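Local coordinates for DUF1902 domain-containing protein (Thermus thermophilus, PDB 1WV8) that is of unknown function but adopts a small alpha/beta fold and pairs with a second copy of itself through an edge strand to form a dimer, at residues Val6-Asp11 and Leu62-Thr67; Gly15-Glu20 and Ala32-Leu37; Asp22-Leu27 and Val43-Leu48. All coordinates share one frame; numbering follows the deposited sequence.

The three contacts build one small two-layer unit, a sheet with a helix packed on it, and they illustrate how a single helix can serve both ends of a fold. Interaction 1 joins strands 3-11 and 61-69. Its centre lies about 8 Å from that of interaction 2, and Q7 and L9 bond through their backbones to E20 and V18 on the next strand, 16-20. Interactions 2 and 3 share helix 34-51, one at its start and the other nearer its end, with centres about 15 Å apart. L27 ties interaction 3 to the rest: its CD2 is 3.9 Å from V6 CG1 and 4.1 Å from A19 CB. All three contacts reach the second subunit.

Interaction 1 of 3, residues Val6-Asp11 and Leu62-Thr67; sequences VQALWD and LRLEAT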
ATOM      1  N   VAL A   6      -2.158  -6.251  -4.627  1.00 38.58           N
ATOM      2  CA  VAL A   6      -3.568  -5.893  -4.505  1.00 37.95           C
ATOM      3  C   VAL A   6      -3.677  -4.377  -4.378  1.00 40.98           C
ATOM      4  O   VAL A   6      -3.026  -3.764  -3.517  1.00 31.18           O
ATOM      5  CB  VAL A   6      -4.203  -6.529  -3.254  1.00 27.90           C
ATOM      6  CG1 VAL A   6      -5.664  -6.077  -3.099  1.00 37.78           C
ATOM      7  CG2 VAL A   6      -4.122  -8.041  -3.358  1.00 35.05           C
ATOM      8  N   GLN A   7      -4.490  -3.763  -5.233  1.00 32.58           N
ATOM      9  CA  GLN A   7      -4.658  -2.322  -5.157  1.00 22.36           C
ATOM     10  C   GLN A   7      -5.843  -1.946  -4.283  1.00 28.84           C
ATOM     11  O   GLN A   7      -6.885  -2.605  -4.304  1.00 29.45           O
ATOM     12  CB  GLN A   7      -4.850  -1.705  -6.536  1.00 30.14           C
ATOM     13  CG  GLN A   7      -3.639  -1.737  -7.432  1.00 20.13           C
ATOM     14  CD  GLN A   7      -3.490  -3.056  -8.151  1.00 44.17           C
ATOM     15  OE1 GLN A   7      -4.421  -3.519  -8.799  1.00 40.71           O
ATOM     16  NE2 GLN A   7      -2.310  -3.663  -8.051  1.00 46.78           N
ATOM     17  N   ALA A   8      -5.666  -0.880  -3.512  1.00 23.32           N
ATOM     18  CA  ALA A   8      -6.723  -0.366  -2.655  1.00 36.63           C
ATOM     19  C   ALA A   8      -7.069   0.951  -3.313  1.00 32.62           C
ATOM     20  O   ALA A   8      -6.222   1.836  -3.417  1.00 28.67           O
ATOM     21  CB  ALA A   8      -6.217  -0.131  -1.242  1.00 26.26           C
ATOM     22  N   LEU A   9      -8.306   1.057  -3.783  1.00 30.94           N
ATOM     23  CA  LEU A   9      -8.766   2.260  -4.467  1.00 23.85           C
ATOM     24  C   LEU A   9      -9.734   2.997  -3.552  1.00 22.33           C
ATOM     25  O   LEU A   9     -10.684   2.407  -3.030  1.00 19.34           O
ATOM     26  CB  LEU A   9      -9.445   1.844  -5.775  1.00 25.87           C
ATOM     27  CG  LEU A   9      -8.603   0.834  -6.558  1.00 24.07           C
ATOM     28  CD1 LEU A   9      -9.463   0.094  -7.546  1.00 24.43           C
ATOM     29  CD2 LEU A   9      -7.463   1.550  -7.245  1.00 16.49           C
ATOM     30  N   TRP A  10      -9.486   4.286  -3.335  1.00 22.81           N
ATOM     31  CA  TRP A  10     -10.357   5.042  -2.445  1.00 32.64           C
ATOM     32  C   TRP A  10     -11.643   5.481  -3.142  1.00 37.66           C
ATOM     33  O   TRP A  10     -11.610   6.088  -4.209  1.00 29.98           O
ATOM     34  CB  TRP A  10      -9.630   6.263  -1.900  1.00 29.95           C
ATOM     35  CG  TRP A  10     -10.520   7.188  -1.111  1.00 40.28           C
ATOM     36  CD1 TRP A  10     -10.784   8.505  -1.385  1.00 36.21           C
ATOM     37  CD2 TRP A  10     -11.217   6.885   0.102  1.00 35.59           C
ATOM     38  NE1 TRP A  10     -11.592   9.037  -0.414  1.00 34.16           N
ATOM     39  CE2 TRP A  10     -11.877   8.067   0.513  1.00 38.35           C
ATOM     40  CE3 TRP A  10     -11.347   5.728   0.888  1.00 32.27           C
ATOM     41  CZ2 TRP A  10     -12.657   8.130   1.681  1.00 35.50           C
ATOM     42  CZ3 TRP A  10     -12.125   5.791   2.051  1.00 37.08           C
ATOM     43  CH2 TRP A  10     -12.768   6.985   2.432  1.00 37.71           C
ATOM     44  N   ASP A  11     -12.770   5.177  -2.514  1.00 36.37           N
ATOM     45  CA  ASP A  11     -14.082   5.531  -3.041  1.00 34.60           C
ATOM     46  C   ASP A  11     -14.722   6.535  -2.077  1.00 23.77           C
ATOM     47  O   ASP A  11     -15.495   6.161  -1.187  1.00 29.49           O
ATOM     48  CB  ASP A  11     -14.957   4.282  -3.152  1.00 26.49           C
ATOM     49  CG  ASP A  11     -16.317   4.578  -3.787  1.00 43.45           C
ATOM     50  OD1 ASP A  11     -16.738   5.755  -3.766  1.00 32.38           O
ATOM     51  OD2 ASP A  11     -16.973   3.642  -4.287  1.00 28.62           O
ATOM     52  N   LEU A  62       1.220 -10.793   0.760  1.00 33.78           N
ATOM     53  CA  LEU A  62       0.256  -9.869   0.175  1.00 43.84           C
ATOM     54  C   LEU A  62       0.784  -8.425   0.193  1.00 42.65           C
ATOM     55  O   LEU A  62       1.117  -7.905   1.258  1.00 36.98           O
ATOM     56  CB  LEU A  62      -1.045  -9.949   0.979  1.00 41.00           C
ATOM     57  CG  LEU A  62      -2.218  -9.052   0.597  1.00 51.59           C
ATOM     58  CD1 LEU A  62      -2.835  -9.555  -0.690  1.00 47.31           C
ATOM     59  CD2 LEU A  62      -3.248  -9.069   1.718  1.00 51.30           C
ATOM     60  N   ARG A  63       0.877  -7.783  -0.976  1.00 28.58           N
ATOM     61  CA  ARG A  63       1.335  -6.389  -1.040  1.00 27.32           C
ATOM     62  C   ARG A  63       0.155  -5.453  -1.367  1.00 38.71           C
ATOM     63  O   ARG A  63      -0.286  -5.358  -2.516  1.00 32.52           O
ATOM     64  CB  ARG A  63       2.431  -6.212  -2.100  1.00 32.61           C
ATOM     65  CG  ARG A  63       3.029  -4.798  -2.129  1.00 38.21           C
ATOM     66  CD  ARG A  63       4.095  -4.633  -3.210  1.00 48.93           C
ATOM     67  NE  ARG A  63       5.232  -5.539  -3.041  1.00 52.88           N
ATOM     68  CZ  ARG A  63       6.268  -5.602  -3.876  1.00 58.26           C
ATOM     69  NH1 ARG A  63       6.311  -4.808  -4.938  1.00 58.03           N
ATOM     70  NH2 ARG A  63       7.255  -6.463  -3.660  1.00 58.41           N
ATOM     71  N   LEU A  64      -0.373  -4.785  -0.345  1.00 35.48           N
ATOM     72  CA  LEU A  64      -1.479  -3.850  -0.534  1.00 28.23           C
ATOM     73  C   LEU A  64      -0.906  -2.510  -0.971  1.00 36.77           C
ATOM     74  O   LEU A  64      -0.095  -1.911  -0.260  1.00 29.18           O
ATOM     75  CB  LEU A  64      -2.250  -3.662   0.760  1.00 27.05           C
ATOM     76  CG  LEU A  64      -3.779  -3.531   0.691  1.00 42.81           C
ATOM     77  CD1 LEU A  64      -4.228  -2.630   1.828  1.00 19.26           C
ATOM     78  CD2 LEU A  64      -4.237  -2.965  -0.642  1.00 42.94           C
ATOM     79  N   GLU A  65      -1.335  -2.041  -2.140  1.00 26.58           N
ATOM     80  CA  GLU A  65      -0.848  -0.786  -2.699  1.00 30.92           C
ATOM     81  C   GLU A  65      -1.922   0.300  -2.761  1.00 35.50           C
ATOM     82  O   GLU A  65      -3.052   0.046  -3.175  1.00 40.83           O
ATOM     83  CB  GLU A  65      -0.299  -1.037  -4.104  1.00 33.78           C
ATOM     84  CG  GLU A  65       0.804  -2.100  -4.145  1.00 56.28           C
ATOM     85  CD  GLU A  65       1.088  -2.598  -5.554  1.00 65.14           C
ATOM     86  OE1 GLU A  65       0.131  -3.056  -6.217  1.00 51.68           O
ATOM     87  OE2 GLU A  65       2.263  -2.538  -5.992  1.00 70.78           O
ATOM     88  N   ALA A  66      -1.560   1.508  -2.346  1.00 25.23           N
ATOM     89  CA  ALA A  66      -2.473   2.641  -2.369  1.00 35.12           C
ATOM     90  C   ALA A  66      -1.732   3.791  -3.019  1.00 42.71           C
ATOM     91  O   ALA A  66      -0.663   4.195  -2.542  1.00 35.49           O
ATOM     92  CB  ALA A  66      -2.897   3.027  -0.950  1.00 31.30           C
ATOM     93  N   THR A  67      -2.293   4.324  -4.103  1.00 38.71           N
ATOM     94  CA  THR A  67      -1.655   5.419  -4.814  1.00 37.59           C
ATOM     95  C   THR A  67      -2.294   6.773  -4.536  1.00 50.06           C
ATOM     96  O   THR A  67      -3.510   6.893  -4.366  1.00 59.02           O
ATOM     97  CB  THR A  67      -1.631   5.154  -6.336  1.00 43.24           C
ATOM     98  OG1 THR A  67      -0.977   3.900  -6.593  1.00 48.31           O
ATOM     99  CG2 THR A  67      -0.870   6.258  -7.058  1.00 45.42           C
TER
HETATM  100  O   HOH W   1      -4.927   3.782  -4.565  1.00 33.25           O
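V6 and Q7 pair with L64 and E65 as parallel strands, joining strand 3-11 to strand 61-69 in the mixed sheet of this domain. The bonding pattern is the textbook parallel one, in which a residue on one strand grips the two flanking its partner. V6 N donates to R63 O (3.0 Å), and V6 O accepts from E65 N (2.8 Å), bracketing L64; E65 O then receives A8 N (2.8 Å). Beyond this point the strands diverge, their axes 34° apart, and a water takes over: it donates to A8 O and accepts from T67 N, at 2.6 and 2.7 Å respectively.

The two faces differ in chemistry. On one, V6, A8, L62 and L64 form an apolar patch; helix 34-51 covers A8, L62 and L64, while V6 packs on A19 and L27. V6 CG2, set anti to the carbonyl carbon, presses on L62 CD1 at 3.3 Å, a tight fit. L64 CD2 reaches across to A8 CB (3.5 Å) and also comes close to V6 O. On the other face, Q7 and E65 run side by side, pointing the same way. A bend at chi2 (83°) turns Q7 CD off a straight course, and NE2 meets E65 OE1 at 3.1 Å nearly along the C-O axis, with the oxygen almost in the amide plane. The other carboxylate oxygen, OE2, lies near E65 OE2 of the second subunit; this like charge may raise the pKa, an effect that a long, weak ion pair with R63 of that subunit would partly offset.

Strand 61-69 also pairs antiparallel with a strand of the second subunit. The arrangement is that of a continuous intersubunit sheet, in which a parallel pair inside each chain leads to an antiparallel seam at the dimer interface.

Interaction 2 of 3, residues Gly15-Glu20 and Ala32-Leu37; sequences GVWVAE and ATLEEL
L34 lies over one face of the W17 indole, a CH-pi contact between the first turn of helix 34-51 and strand 16-20. Its CD2 sits 3.6 Å from the centroid of the five-membered ring, 18° off the normal, while CD1 reaches the six-membered ring at W17 CZ2 (3.7 Å) and CG lies 3.5 Å from W17 CE2. At the ring edge, near its plane, A32 O approaches W17 CD1. Further along the strand, L37 bridges two residues: CD1 meets W17 CB, and CD2 meets A19 CB at 4.0 Å.

An alanine in place of W17 would probably open a gap beneath L34 and leave its CG and both methyls without the flat surface on which they rest.

The helix start that carries L34 is fixed by T33 at the N-cap, whose OG1 accepts a nearly straight bond from E36 N (3.2 Å); a weak bond also links this hydroxyl to E36 OE2. Outward from this shell, W17 also meets the W10 ring and packs on A8 and A66, while L37 reaches A8 and L64, so the helix start spans strands 16-20, 3-11 and 61-69 and abuts L34 of the second subunit.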
ATOM      1  N   GLY A  15     -17.308   6.135   0.931  1.00 37.59           N
ATOM      2  CA  GLY A  15     -16.513   6.130   2.150  1.00 46.28           C
ATOM      3  C   GLY A  15     -15.817   4.811   2.467  1.00 44.30           C
ATOM      4  O   GLY A  15     -15.847   4.348   3.606  1.00 40.31           O
ATOM      5  N   VAL A  16     -15.191   4.201   1.463  1.00 37.79           N
ATOM      6  CA  VAL A  16     -14.489   2.938   1.650  1.00 37.78           C
ATOM      7  C   VAL A  16     -13.363   2.725   0.642  1.00 36.92           C
ATOM      8  O   VAL A  16     -13.360   3.324  -0.436  1.00 33.32           O
ATOM      9  CB  VAL A  16     -15.442   1.738   1.525  1.00 43.65           C
ATOM     10  CG1 VAL A  16     -16.468   1.761   2.641  1.00 48.38           C
ATOM     11  CG2 VAL A  16     -16.132   1.762   0.169  1.00 48.61           C
ATOM     12  N   TRP A  17     -12.402   1.883   1.017  1.00 27.34           N
ATOM     13  CA  TRP A  17     -11.276   1.530   0.158  1.00 27.02           C
ATOM     14  C   TRP A  17     -11.732   0.246  -0.486  1.00 30.26           C
ATOM     15  O   TRP A  17     -12.295  -0.609   0.188  1.00 31.65           O
ATOM     16  CB  TRP A  17     -10.007   1.263   0.979  1.00 29.68           C
ATOM     17  CG  TRP A  17      -9.352   2.495   1.498  1.00 18.04           C
ATOM     18  CD1 TRP A  17      -9.543   3.087   2.725  1.00 25.07           C
ATOM     19  CD2 TRP A  17      -8.378   3.279   0.818  1.00 14.69           C
ATOM     20  NE1 TRP A  17      -8.732   4.191   2.841  1.00 27.15           N
ATOM     21  CE2 TRP A  17      -8.009   4.330   1.683  1.00 28.55           C
ATOM     22  CE3 TRP A  17      -7.781   3.198  -0.445  1.00 29.39           C
ATOM     23  CZ2 TRP A  17      -7.057   5.294   1.319  1.00 28.96           C
ATOM     24  CZ3 TRP A  17      -6.842   4.154  -0.802  1.00 25.31           C
ATOM     25  CH2 TRP A  17      -6.490   5.188   0.080  1.00 35.40           C
ATOM     26  N   VAL A  18     -11.482   0.097  -1.779  1.00 30.31           N
ATOM     27  CA  VAL A  18     -11.931  -1.087  -2.498  1.00 34.84           C
ATOM     28  C   VAL A  18     -10.774  -1.886  -3.059  1.00 30.10           C
ATOM     29  O   VAL A  18      -9.923  -1.342  -3.746  1.00 28.24           O
ATOM     30  CB  VAL A  18     -12.872  -0.673  -3.654  1.00 39.57           C
ATOM     31  CG1 VAL A  18     -13.153  -1.858  -4.559  1.00 27.37           C
ATOM     32  CG2 VAL A  18     -14.158  -0.115  -3.074  1.00 33.95           C
ATOM     33  N   ALA A  19     -10.764  -3.183  -2.780  1.00 30.62           N
ATOM     34  CA  ALA A  19      -9.677  -4.036  -3.241  1.00 30.47           C
ATOM     35  C   ALA A  19      -9.827  -4.448  -4.699  1.00 39.64           C
ATOM     36  O   ALA A  19     -10.923  -4.751  -5.171  1.00 44.13           O
ATOM     37  CB  ALA A  19      -9.590  -5.264  -2.359  1.00 33.75           C
ATOM     38  N   GLU A  20      -8.705  -4.465  -5.405  1.00 34.06           N
ATOM     39  CA  GLU A  20      -8.675  -4.852  -6.807  1.00 34.51           C
ATOM     40  C   GLU A  20      -7.378  -5.609  -7.068  1.00 39.90           C
ATOM     41  O   GLU A  20      -6.304  -5.137  -6.714  1.00 33.89           O
ATOM     42  CB  GLU A  20      -8.731  -3.603  -7.694  1.00 42.39           C
ATOM     43  CG  GLU A  20      -8.610  -3.867  -9.185  1.00 46.04           C
ATOM     44  CD  GLU A  20      -9.686  -4.810  -9.696  1.00 63.48           C
ATOM     45  OE1 GLU A  20     -10.749  -4.912  -9.040  1.00 58.32           O
ATOM     46  OE2 GLU A  20      -9.465  -5.445 -10.753  1.00 55.33           O
ATOM     47  N   ALA A  32     -13.812   0.428   5.467  1.00 35.52           N
ATOM     48  CA  ALA A  32     -13.703   1.842   5.813  1.00 38.47           C
ATOM     49  C   ALA A  32     -12.265   2.329   5.980  1.00 35.61           C
ATOM     50  O   ALA A  32     -11.970   3.486   5.719  1.00 34.45           O
ATOM     51  CB  ALA A  32     -14.493   2.123   7.091  1.00 37.71           C
ATOM     52  N   THR A  33     -11.365   1.466   6.437  1.00 42.09           N
ATOM     53  CA  THR A  33      -9.972   1.885   6.604  1.00 41.49           C
ATOM     54  C   THR A  33      -9.038   0.901   5.931  1.00 29.43           C
ATOM     55  O   THR A  33      -9.431  -0.214   5.612  1.00 36.25           O
ATOM     56  CB  THR A  33      -9.561   1.960   8.082  1.00 46.75           C
ATOM     57  OG1 THR A  33      -9.464   0.632   8.610  1.00 42.88           O
ATOM     58  CG2 THR A  33     -10.581   2.756   8.883  1.00 39.43           C
ATOM     59  N   LEU A  34      -7.796   1.313   5.715  1.00 31.79           N
ATOM     60  CA  LEU A  34      -6.822   0.437   5.084  1.00 26.47           C
ATOM     61  C   LEU A  34      -6.429  -0.721   6.027  1.00 38.38           C
ATOM     62  O   LEU A  34      -6.151  -1.832   5.571  1.00 34.69           O
ATOM     63  CB  LEU A  34      -5.604   1.254   4.675  1.00 30.48           C
ATOM     64  CG  LEU A  34      -5.880   2.146   3.465  1.00 38.68           C
ATOM     65  CD1 LEU A  34      -4.767   3.151   3.305  1.00 35.06           C
ATOM     66  CD2 LEU A  34      -6.014   1.275   2.212  1.00 29.52           C
ATOM     67  N   GLU A  35      -6.425  -0.469   7.336  1.00 27.15           N
ATOM     68  CA  GLU A  35      -6.088  -1.524   8.293  1.00 42.07           C
ATOM     69  C   GLU A  35      -7.100  -2.660   8.159  1.00 42.42           C
ATOM     70  O   GLU A  35      -6.721  -3.826   8.005  1.00 44.96           O
ATOM     71  CB  GLU A  35      -6.104  -0.980   9.727  1.00 46.18           C
ATOM     72  CG  GLU A  35      -4.896  -0.118  10.120  1.00 56.06           C
ATOM     73  CD  GLU A  35      -4.747   1.165   9.302  1.00 66.49           C
ATOM     74  OE1 GLU A  35      -5.771   1.818   8.993  1.00 65.75           O
ATOM     75  OE2 GLU A  35      -3.595   1.529   8.980  1.00 49.31           O
ATOM     76  N   GLU A  36      -8.384  -2.309   8.213  1.00 38.69           N
ATOM     77  CA  GLU A  36      -9.472  -3.278   8.080  1.00 42.35           C
ATOM     78  C   GLU A  36      -9.439  -3.985   6.720  1.00 38.30           C
ATOM     79  O   GLU A  36      -9.721  -5.183   6.619  1.00 40.49           O
ATOM     80  CB  GLU A  36     -10.826  -2.581   8.248  1.00 49.16           C
ATOM     81  CG  GLU A  36     -11.042  -1.934   9.601  1.00 65.46           C
ATOM     82  CD  GLU A  36     -12.366  -1.200   9.686  1.00 76.05           C
ATOM     83  OE1 GLU A  36     -13.405  -1.817   9.369  1.00 91.71           O
ATOM     84  OE2 GLU A  36     -12.369  -0.010  10.070  1.00 83.07           O
ATOM     85  N   LEU A  37      -9.112  -3.245   5.670  1.00 32.59           N
ATOM     86  CA  LEU A  37      -9.030  -3.845   4.346  1.00 24.79           C
ATOM     87  C   LEU A  37      -7.953  -4.931   4.391  1.00 40.13           C
ATOM     88  O   LEU A  37      -8.116  -6.006   3.804  1.00 32.77           O
ATOM     89  CB  LEU A  37      -8.640  -2.803   3.305  1.00 37.50           C
ATOM     90  CG  LEU A  37      -9.238  -2.862   1.891  1.00 36.02           C
ATOM     91  CD1 LEU A  37      -8.144  -2.483   0.943  1.00 33.11           C
ATOM     92  CD2 LEU A  37      -9.771  -4.236   1.525  1.00 40.12           C
TER

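Interaction 3 of 3, residues Asp22-Leu27 and Val43-Leu48; sequences DDVPGL and VMVPEL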
ATOM      1  N   ASP A  22      -5.171  -8.238  -9.997  1.00 49.37           N
ATOM      2  CA  ASP A  22      -5.018  -8.991 -11.231  1.00 58.76           C
ATOM      3  C   ASP A  22      -4.350 -10.336 -10.914  1.00 62.66           C
ATOM      4  O   ASP A  22      -4.326 -11.241 -11.753  1.00 70.06           O
ATOM      5  CB  ASP A  22      -4.155  -8.204 -12.221  1.00 71.26           C
ATOM      6  CG  ASP A  22      -4.303  -8.698 -13.643  1.00 85.42           C
ATOM      7  OD1 ASP A  22      -5.416  -8.580 -14.198  1.00 92.33           O
ATOM      8  OD2 ASP A  22      -3.310  -9.206 -14.206  1.00 94.84           O
ATOM      9  N   ASP A  23      -3.808 -10.461  -9.702  1.00 57.19           N
ATOM     10  CA  ASP A  23      -3.147 -11.693  -9.274  1.00 54.32           C
ATOM     11  C   ASP A  23      -4.082 -12.588  -8.453  1.00 49.77           C
ATOM     12  O   ASP A  23      -3.831 -13.779  -8.302  1.00 52.99           O
ATOM     13  CB  ASP A  23      -1.888 -11.386  -8.434  1.00 54.49           C
ATOM     14  CG  ASP A  23      -0.799 -10.665  -9.225  1.00 60.87           C
ATOM     15  OD1 ASP A  23      -0.660 -10.923 -10.437  1.00 63.52           O
ATOM     16  OD2 ASP A  23      -0.060  -9.850  -8.627  1.00 64.27           O
ATOM     17  N   VAL A  24      -5.159 -12.013  -7.925  1.00 50.05           N
ATOM     18  CA  VAL A  24      -6.111 -12.762  -7.110  1.00 48.50           C
ATOM     19  C   VAL A  24      -7.494 -12.812  -7.765  1.00 57.86           C
ATOM     20  O   VAL A  24      -8.139 -11.783  -7.955  1.00 61.17           O
ATOM     21  CB  VAL A  24      -6.231 -12.129  -5.710  1.00 45.31           C
ATOM     22  CG1 VAL A  24      -7.176 -12.927  -4.853  1.00 44.94           C
ATOM     23  CG2 VAL A  24      -4.865 -12.063  -5.059  1.00 50.09           C
ATOM     24  N   PRO A  25      -7.966 -14.024  -8.112  1.00 66.38           N
ATOM     25  CA  PRO A  25      -9.264 -14.266  -8.754  1.00 66.70           C
ATOM     26  C   PRO A  25     -10.482 -13.955  -7.900  1.00 65.14           C
ATOM     27  O   PRO A  25     -10.474 -14.157  -6.685  1.00 65.88           O
ATOM     28  CB  PRO A  25      -9.204 -15.751  -9.114  1.00 76.16           C
ATOM     29  CG  PRO A  25      -7.731 -16.028  -9.232  1.00 78.61           C
ATOM     30  CD  PRO A  25      -7.191 -15.275  -8.047  1.00 75.11           C
ATOM     31  N   GLY A  26     -11.534 -13.474  -8.560  1.00 59.01           N
ATOM     32  CA  GLY A  26     -12.775 -13.157  -7.880  1.00 55.86           C
ATOM     33  C   GLY A  26     -12.639 -12.351  -6.607  1.00 56.79           C
ATOM     34  O   GLY A  26     -13.372 -12.589  -5.645  1.00 58.39           O
ATOM     35  N   LEU A  27     -11.710 -11.402  -6.584  1.00 57.97           N
ATOM     36  CA  LEU A  27     -11.543 -10.580  -5.395  1.00 57.77           C
ATOM     37  C   LEU A  27     -12.510  -9.405  -5.425  1.00 60.15           C
ATOM     38  O   LEU A  27     -12.473  -8.563  -6.326  1.00 62.59           O
ATOM     39  CB  LEU A  27     -10.102 -10.067  -5.276  1.00 51.25           C
ATOM     40  CG  LEU A  27      -9.853  -9.109  -4.106  1.00 43.25           C
ATOM     41  CD1 LEU A  27     -10.359  -9.722  -2.799  1.00 38.83           C
ATOM     42  CD2 LEU A  27      -8.367  -8.801  -4.010  1.00 44.28           C
ATOM     43  N   VAL A  43      -7.734 -12.945   5.263  1.00 54.87           N
ATOM     44  CA  VAL A  43      -8.632 -14.086   5.340  1.00 55.45           C
ATOM     45  C   VAL A  43      -9.114 -14.534   3.961  1.00 57.84           C
ATOM     46  O   VAL A  43      -8.922 -15.684   3.567  1.00 57.66           O
ATOM     47  CB  VAL A  43      -9.864 -13.753   6.198  1.00 49.09           C
ATOM     48  CG1 VAL A  43     -10.748 -14.967   6.315  1.00 57.09           C
ATOM     49  CG2 VAL A  43      -9.433 -13.275   7.575  1.00 51.39           C
HETATM   50  N   MSE A  44      -9.730 -13.613   3.228  1.00 53.26           N
HETATM   51  CA  MSE A  44     -10.270 -13.906   1.906  1.00 50.06           C
HETATM   52  C   MSE A  44      -9.319 -14.374   0.812  1.00 49.36           C
HETATM   53  O   MSE A  44      -9.637 -15.309   0.080  1.00 55.67           O
HETATM   54  CB  MSE A  44     -11.019 -12.692   1.377  1.00 59.24           C
HETATM   55  CG  MSE A  44     -12.327 -12.414   2.065  1.00 71.83           C
HETATM   56 SE   MSE A  44     -13.206 -11.000   1.108  1.00102.56          SE
HETATM   57  CE  MSE A  44     -13.310 -11.837  -0.643  1.00 55.36           C
ATOM     58  N   VAL A  45      -8.170 -13.718   0.679  1.00 43.73           N
ATOM     59  CA  VAL A  45      -7.217 -14.073  -0.370  1.00 45.68           C
ATOM     60  C   VAL A  45      -6.775 -15.538  -0.399  1.00 52.44           C
ATOM     61  O   VAL A  45      -6.729 -16.152  -1.462  1.00 53.07           O
ATOM     62  CB  VAL A  45      -5.967 -13.160  -0.316  1.00 46.19           C
ATOM     63  CG1 VAL A  45      -4.895 -13.677  -1.266  1.00 33.03           C
ATOM     64  CG2 VAL A  45      -6.356 -11.739  -0.713  1.00 42.42           C
ATOM     65  N   PRO A  46      -6.444 -16.124   0.763  1.00 59.58           N
ATOM     66  CA  PRO A  46      -6.026 -17.530   0.704  1.00 65.28           C
ATOM     67  C   PRO A  46      -7.179 -18.349   0.134  1.00 65.02           C
ATOM     68  O   PRO A  46      -7.013 -19.097  -0.841  1.00 54.00           O
ATOM     69  CB  PRO A  46      -5.735 -17.868   2.167  1.00 63.63           C
ATOM     70  CG  PRO A  46      -5.321 -16.536   2.744  1.00 67.00           C
ATOM     71  CD  PRO A  46      -6.346 -15.604   2.136  1.00 56.99           C
ATOM     72  N   GLU A  47      -8.348 -18.172   0.747  1.00 62.45           N
ATOM     73  CA  GLU A  47      -9.574 -18.857   0.345  1.00 67.51           C
ATOM     74  C   GLU A  47      -9.806 -18.791  -1.160  1.00 69.96           C
ATOM     75  O   GLU A  47     -10.047 -19.815  -1.797  1.00 72.40           O
ATOM     76  CB  GLU A  47     -10.783 -18.243   1.053  1.00 62.16           C
ATOM     77  CG  GLU A  47     -10.657 -18.151   2.561  1.00 79.08           C
ATOM     78  CD  GLU A  47     -11.884 -17.524   3.210  1.00 84.50           C
ATOM     79  OE1 GLU A  47     -12.334 -16.461   2.727  1.00 90.91           O
ATOM     80  OE2 GLU A  47     -12.394 -18.085   4.204  1.00 86.45           O
ATOM     81  N   LEU A  48      -9.740 -17.584  -1.720  1.00 69.75           N
ATOM     82  CA  LEU A  48      -9.956 -17.387  -3.153  1.00 65.35           C
ATOM     83  C   LEU A  48      -8.912 -18.093  -3.998  1.00 64.77           C
ATOM     84  O   LEU A  48      -9.211 -18.552  -5.101  1.00 70.30           O
ATOM     85  CB  LEU A  48      -9.970 -15.892  -3.491  1.00 64.61           C
ATOM     86  CG  LEU A  48     -11.176 -15.102  -2.967  1.00 73.77           C
ATOM     87  CD1 LEU A  48     -10.970 -13.612  -3.187  1.00 75.71           C
ATOM     88  CD2 LEU A  48     -12.432 -15.575  -3.673  1.00 72.04           C
TER
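V24 and L27, in the loop between strands 16-20 and 30-31, pack against V45, M44 and L48 of helix 34-51. This is plain apolar packing of a loop on the later turns of the helix that covers the sheet in this alpha/beta fold, and it shows how a connection without regular structure can still be tied to the core by a few hydrophobic side chains.

L48 carries most of the contact. Its side chain points at the bend of the loop and crosses both V24 and L27 at about a right angle. CD1 is 4.2 Å from V24 CG1 and 4.0 Å from L27 CD1, so one methyl lies against both loop side chains. V24 CG2 meets V45 CG1 (4.1 Å). With CG anti to the backbone N (chi1 176°), L27 carries its branched end to the helix, where CD1 also touches CE of M44, a selenomethionine. The helix backbone holds M44 and L48 one turn apart through L48 N to M44 O (2.9 Å).

The helix is kinked at P46, where the ring nitrogen makes no bond to the turn before; P46 points away from the loop and packs on F72 of the second subunit. V24, V45 and D23 also border L4, and D23 OD2 accepts from K5 N, which ties the loop to strand 3-11.

G26 turns the loop with positive phi (47°), a conformation that favours glycine. Around this turn the backbone itself forms the surface met by the helix: L48 CD1 lies 3.6 Å from P25 O and likewise 3.6 Å from G26 O.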